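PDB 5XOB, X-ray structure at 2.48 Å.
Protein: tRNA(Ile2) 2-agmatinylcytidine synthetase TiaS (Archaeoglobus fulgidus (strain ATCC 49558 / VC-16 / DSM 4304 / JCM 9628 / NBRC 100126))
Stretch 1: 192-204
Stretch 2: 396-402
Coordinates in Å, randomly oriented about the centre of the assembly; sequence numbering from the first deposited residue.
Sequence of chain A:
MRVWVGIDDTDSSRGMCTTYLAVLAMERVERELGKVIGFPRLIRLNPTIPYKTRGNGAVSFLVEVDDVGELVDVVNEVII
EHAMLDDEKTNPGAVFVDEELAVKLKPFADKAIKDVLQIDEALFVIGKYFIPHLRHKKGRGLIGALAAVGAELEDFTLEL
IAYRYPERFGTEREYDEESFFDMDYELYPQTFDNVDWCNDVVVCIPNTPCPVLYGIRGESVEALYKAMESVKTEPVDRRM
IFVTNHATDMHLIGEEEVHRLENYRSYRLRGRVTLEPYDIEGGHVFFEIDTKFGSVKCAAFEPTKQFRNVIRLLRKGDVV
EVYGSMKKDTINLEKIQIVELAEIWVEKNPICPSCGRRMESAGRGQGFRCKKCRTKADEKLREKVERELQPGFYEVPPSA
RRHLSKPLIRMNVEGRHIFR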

# COMPACT_ATOMS: atom_id res chain seq x y z
N PHE A 192 -13.23 3.43 -1.18
CA PHE A 192 -12.73 2.10 -0.87
C PHE A 192 -11.71 2.13 0.26
O PHE A 192 -11.14 3.18 0.57
CB PHE A 192 -12.12 1.46 -2.12
CG PHE A 192 -10.93 2.19 -2.64
CD1 PHE A 192 -9.65 1.88 -2.18
CD2 PHE A 192 -11.07 3.21 -3.58
CE1 PHE A 192 -8.54 2.55 -2.65
CE2 PHE A 192 -9.95 3.89 -4.06
CZ PHE A 192 -8.68 3.56 -3.59
N ASP A 193 -11.50 0.97 0.88
CA ASP A 193 -10.52 0.81 1.95
C ASP A 193 -10.66 1.85 3.06
O ASP A 193 -9.66 2.36 3.58
CB ASP A 193 -9.09 0.85 1.37
CG ASP A 193 -8.68 -0.47 0.76
OD1 ASP A 193 -9.14 -1.53 1.25
OD2 ASP A 193 -7.88 -0.45 -0.19
N ASN A 194 -11.89 2.17 3.41
CA ASN A 194 -12.13 3.09 4.50
C ASN A 194 -12.65 2.35 5.73
O ASN A 194 -12.79 2.94 6.80
CB ASN A 194 -13.07 4.20 4.03
CG ASN A 194 -12.55 4.92 2.79
OD1 ASN A 194 -11.39 5.32 2.71
ND2 ASN A 194 -13.42 5.06 1.80
N VAL A 195 -12.88 1.05 5.58
CA VAL A 195 -13.49 0.22 6.62
C VAL A 195 -13.06 -1.23 6.40
O VAL A 195 -12.86 -1.64 5.25
CB VAL A 195 -15.03 0.36 6.57
CG1 VAL A 195 -15.74 -0.99 6.53
CG2 VAL A 195 -15.55 1.22 7.71
N ASP A 196 -12.90 -1.98 7.49
CA ASP A 196 -12.68 -3.44 7.41
C ASP A 196 -13.85 -4.13 8.07
O ASP A 196 -13.98 -4.11 9.29
CB ASP A 196 -11.38 -3.86 8.11
CG ASP A 196 -11.01 -5.32 7.84
OD1 ASP A 196 -11.79 -6.06 7.19
OD2 ASP A 196 -9.91 -5.73 8.28
N TRP A 197 -14.70 -4.73 7.24
CA TRP A 197 -15.91 -5.39 7.74
C TRP A 197 -15.55 -6.62 8.56
O TRP A 197 -16.12 -6.86 9.62
CB TRP A 197 -16.81 -5.78 6.58
CG TRP A 197 -17.35 -4.61 5.86
CD1 TRP A 197 -16.84 -4.04 4.73
CD2 TRP A 197 -18.49 -3.82 6.22
NE1 TRP A 197 -17.60 -2.96 4.36
CE2 TRP A 197 -18.62 -2.80 5.26
CE3 TRP A 197 -19.43 -3.89 7.27
CZ2 TRP A 197 -19.65 -1.85 5.30
CZ3 TRP A 197 -20.45 -2.94 7.31
CH2 TRP A 197 -20.55 -1.93 6.33
N CYS A 198 -14.59 -7.39 8.06
CA CYS A 198 -14.16 -8.59 8.74
C CYS A 198 -13.59 -8.30 10.13
O CYS A 198 -13.87 -9.03 11.08
CB CYS A 198 -13.13 -9.34 7.89
SG CYS A 198 -12.68 -10.96 8.54
N ASN A 199 -12.81 -7.24 10.26
CA ASN A 199 -12.09 -6.96 11.52
C ASN A 199 -12.69 -5.83 12.36
O ASN A 199 -12.18 -5.51 13.44
CB ASN A 199 -10.62 -6.69 11.22
CG ASN A 199 -9.90 -7.91 10.66
OD1 ASN A 199 -9.27 -8.67 11.40
ND2 ASN A 199 -10.00 -8.12 9.34
N ASP A 200 -13.80 -5.26 11.89
CA ASP A 200 -14.54 -4.21 12.59
C ASP A 200 -13.63 -3.04 12.96
O ASP A 200 -13.46 -2.70 14.13
CB ASP A 200 -15.25 -4.78 13.83
CG ASP A 200 -16.60 -4.10 14.10
OD1 ASP A 200 -17.21 -3.55 13.16
OD2 ASP A 200 -17.05 -4.14 15.26
N VAL A 201 -13.02 -2.45 11.93
CA VAL A 201 -12.11 -1.34 12.11
C VAL A 201 -12.42 -0.26 11.09
O VAL A 201 -12.62 -0.56 9.91
CB VAL A 201 -10.65 -1.78 11.93
CG1 VAL A 201 -9.71 -0.58 11.96
CG2 VAL A 201 -10.25 -2.79 12.99
N VAL A 202 -12.47 0.99 11.54
CA VAL A 202 -12.48 2.13 10.63
C VAL A 202 -11.03 2.47 10.31
O VAL A 202 -10.28 2.94 11.17
CB VAL A 202 -13.19 3.37 11.18
CG1 VAL A 202 -13.15 4.50 10.16
CG2 VAL A 202 -14.62 3.04 11.56
N VAL A 203 -10.67 2.26 9.06
CA VAL A 203 -9.30 2.36 8.60
C VAL A 203 -8.96 3.82 8.29
O VAL A 203 -7.81 4.24 8.49
CB VAL A 203 -9.09 1.48 7.35
CG1 VAL A 203 -7.64 1.53 6.88
CG2 VAL A 203 -9.50 0.04 7.64
N CYS A 204 -9.94 4.59 7.82
CA CYS A 204 -9.67 5.95 7.34
C CYS A 204 -9.40 6.96 8.47
O CYS A 204 -9.20 8.14 8.20
CB CYS A 204 -10.79 6.44 6.41
SG CYS A 204 -12.47 6.42 7.06
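Stretch 2 (396-402) VPPSARR

Residues 396-402 of TiaS lie as a short, bent segment across the loop and hairpin formed by residues 192-204, nearly two hundred positions earlier in the same chain. Stretch 1 folds back on itself: Asp196 N donates to Val201 O at 2.8 Å and Val201 N to Asp196 O at 3.3 Å, and Val203 N reaches Asn194 O at 3.2 Å, so that its two weakly bonded strands run side by side, joined by a turn that includes Trp197 to Asp200. Stretch 2 enters in extended form through Val396 and Pro397 (phi/psi -67/147 and -62/156), makes one 3-10 turn over 398-400, and leaves extended again at Arg401 (-59/135). The turn is held by Ala400 N to Pro397 O at 2.7 Å and Arg401 N to Pro398 O at 3.1 Å. Stretch 2 runs from the hairpin turn, where Pro397 meets Asp196 and Asn199, toward Asp193, where Arg401 is bound. The CA atoms of Asp193 and Pro398 lie 5.4 Å apart, and those of Val203 and Ser399 5.7 Å. The two stretches together bury 384 Å².

Pro398 is covered most. Its CA-to-CB bond points toward stretch 1, and its ring, C-gamma exo, packs among backbone and carboxylate oxygens as well as against carbon: Pro398 CB lies 3.4 Å from Asp193 OD1 and 3.6 Å from Val195 O, while Pro398 CD lies 3.5 Å from Asp196 OD1. Val203 supplies the apolar contact, its CG2 standing 4.3 Å from Pro398 CB.

Asp193 is next in covered area. With phi/psi of 51/39 it occupies the left-handed region, and its CA-to-CB bond points toward stretch 2, with chi1 in m. Besides touching Pro398, its OD1 forms a salt bridge with Arg401 NH1 at 2.5 Å, a very short separation. The carboxylate oxygen lies at the edge of the guanidinium, near its plane, so the charged groups meet edge-on rather than across the guanidinium face.

Ser399, the third main residue, has its CA-to-CB bond sideways to stretch 1, yet its hydroxyl (chi1 p) still reaches Asp196: Ser399 OG donates a hydrogen bond to Asp196 OD2 at 2.7 Å. The backbone beside it rests on Val203, with Ser399 CA 3.8 Å from Val203 CG2, and Ser399 CB is 4.4 Å from Val201 CB.

The acceptor carboxylate is also tied to its own turn. Asp196, in chi1 t, receives weak hydrogen bonds at OD1 from Cys198 N (3.2 Å) and Asn199 N (3.4 Å), and another weak one at OD2 from Asn199 ND2 (2.6 Å). One side chain thus links the hairpin turn to the 3-10 turn. Beside the hairpin turn, Pro397 completes the packing, its CB 3.5 Å from Asp196 OD2 and 3.9 Å from Asn199 ND2.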

# COMPACT_ATOMS: atom_id res chain seq x y z
N VAL A 396 -4.52 -8.98 1.44
CA VAL A 396 -4.59 -8.68 2.85
C VAL A 396 -5.84 -7.85 3.15
O VAL A 396 -6.23 -7.05 2.31
CB VAL A 396 -3.34 -7.87 3.24
CG1 VAL A 396 -3.39 -7.47 4.68
CG2 VAL A 396 -2.08 -8.68 2.99
N PRO A 397 -6.47 -8.01 4.33
CA PRO A 397 -7.65 -7.18 4.64
C PRO A 397 -7.37 -5.67 4.71
O PRO A 397 -6.24 -5.27 4.99
CB PRO A 397 -8.08 -7.70 6.02
CG PRO A 397 -6.86 -8.34 6.59
CD PRO A 397 -6.20 -8.98 5.40
N PRO A 398 -8.40 -4.82 4.49
CA PRO A 398 -8.19 -3.37 4.42
C PRO A 398 -7.43 -2.78 5.61
O PRO A 398 -6.65 -1.84 5.43
CB PRO A 398 -9.61 -2.80 4.36
CG PRO A 398 -10.44 -3.91 3.83
CD PRO A 398 -9.83 -5.16 4.39
N SER A 399 -7.66 -3.33 6.80
CA SER A 399 -6.99 -2.84 8.01
C SER A 399 -5.48 -3.07 7.96
O SER A 399 -4.74 -2.60 8.83
CB SER A 399 -7.60 -3.49 9.27
OG SER A 399 -7.52 -4.90 9.22
N ALA A 400 -5.02 -3.80 6.95
CA ALA A 400 -3.59 -4.01 6.75
C ALA A 400 -3.10 -3.62 5.35
O ALA A 400 -1.94 -3.83 5.02
CB ALA A 400 -3.25 -5.46 7.05
N ARG A 401 -3.98 -3.04 4.53
CA ARG A 401 -3.59 -2.53 3.22
C ARG A 401 -2.51 -1.49 3.43
O ARG A 401 -2.63 -0.64 4.31
CB ARG A 401 -4.78 -1.89 2.49
CG ARG A 401 -4.48 -1.45 1.05
CD ARG A 401 -5.14 -2.28 -0.04
NE ARG A 401 -5.35 -3.68 0.32
CZ ARG A 401 -6.49 -4.19 0.79
NH1 ARG A 401 -7.56 -3.43 0.98
NH2 ARG A 401 -6.56 -5.47 1.08
N ARG A 402 -1.45 -1.55 2.62
CA ARG A 402 -0.43 -0.51 2.64
C ARG A 402 -0.82 0.55 1.61
O ARG A 402 -1.45 0.24 0.61
CB ARG A 402 0.94 -1.11 2.35
CG ARG A 402 1.32 -2.19 3.36
CD ARG A 402 2.78 -2.59 3.26
NE ARG A 402 3.69 -1.53 3.71
CZ ARG A 402 4.99 -1.48 3.44
NH1 ARG A 402 5.58 -2.41 2.69
NH2 ARG A 402 5.72 -0.47 3.91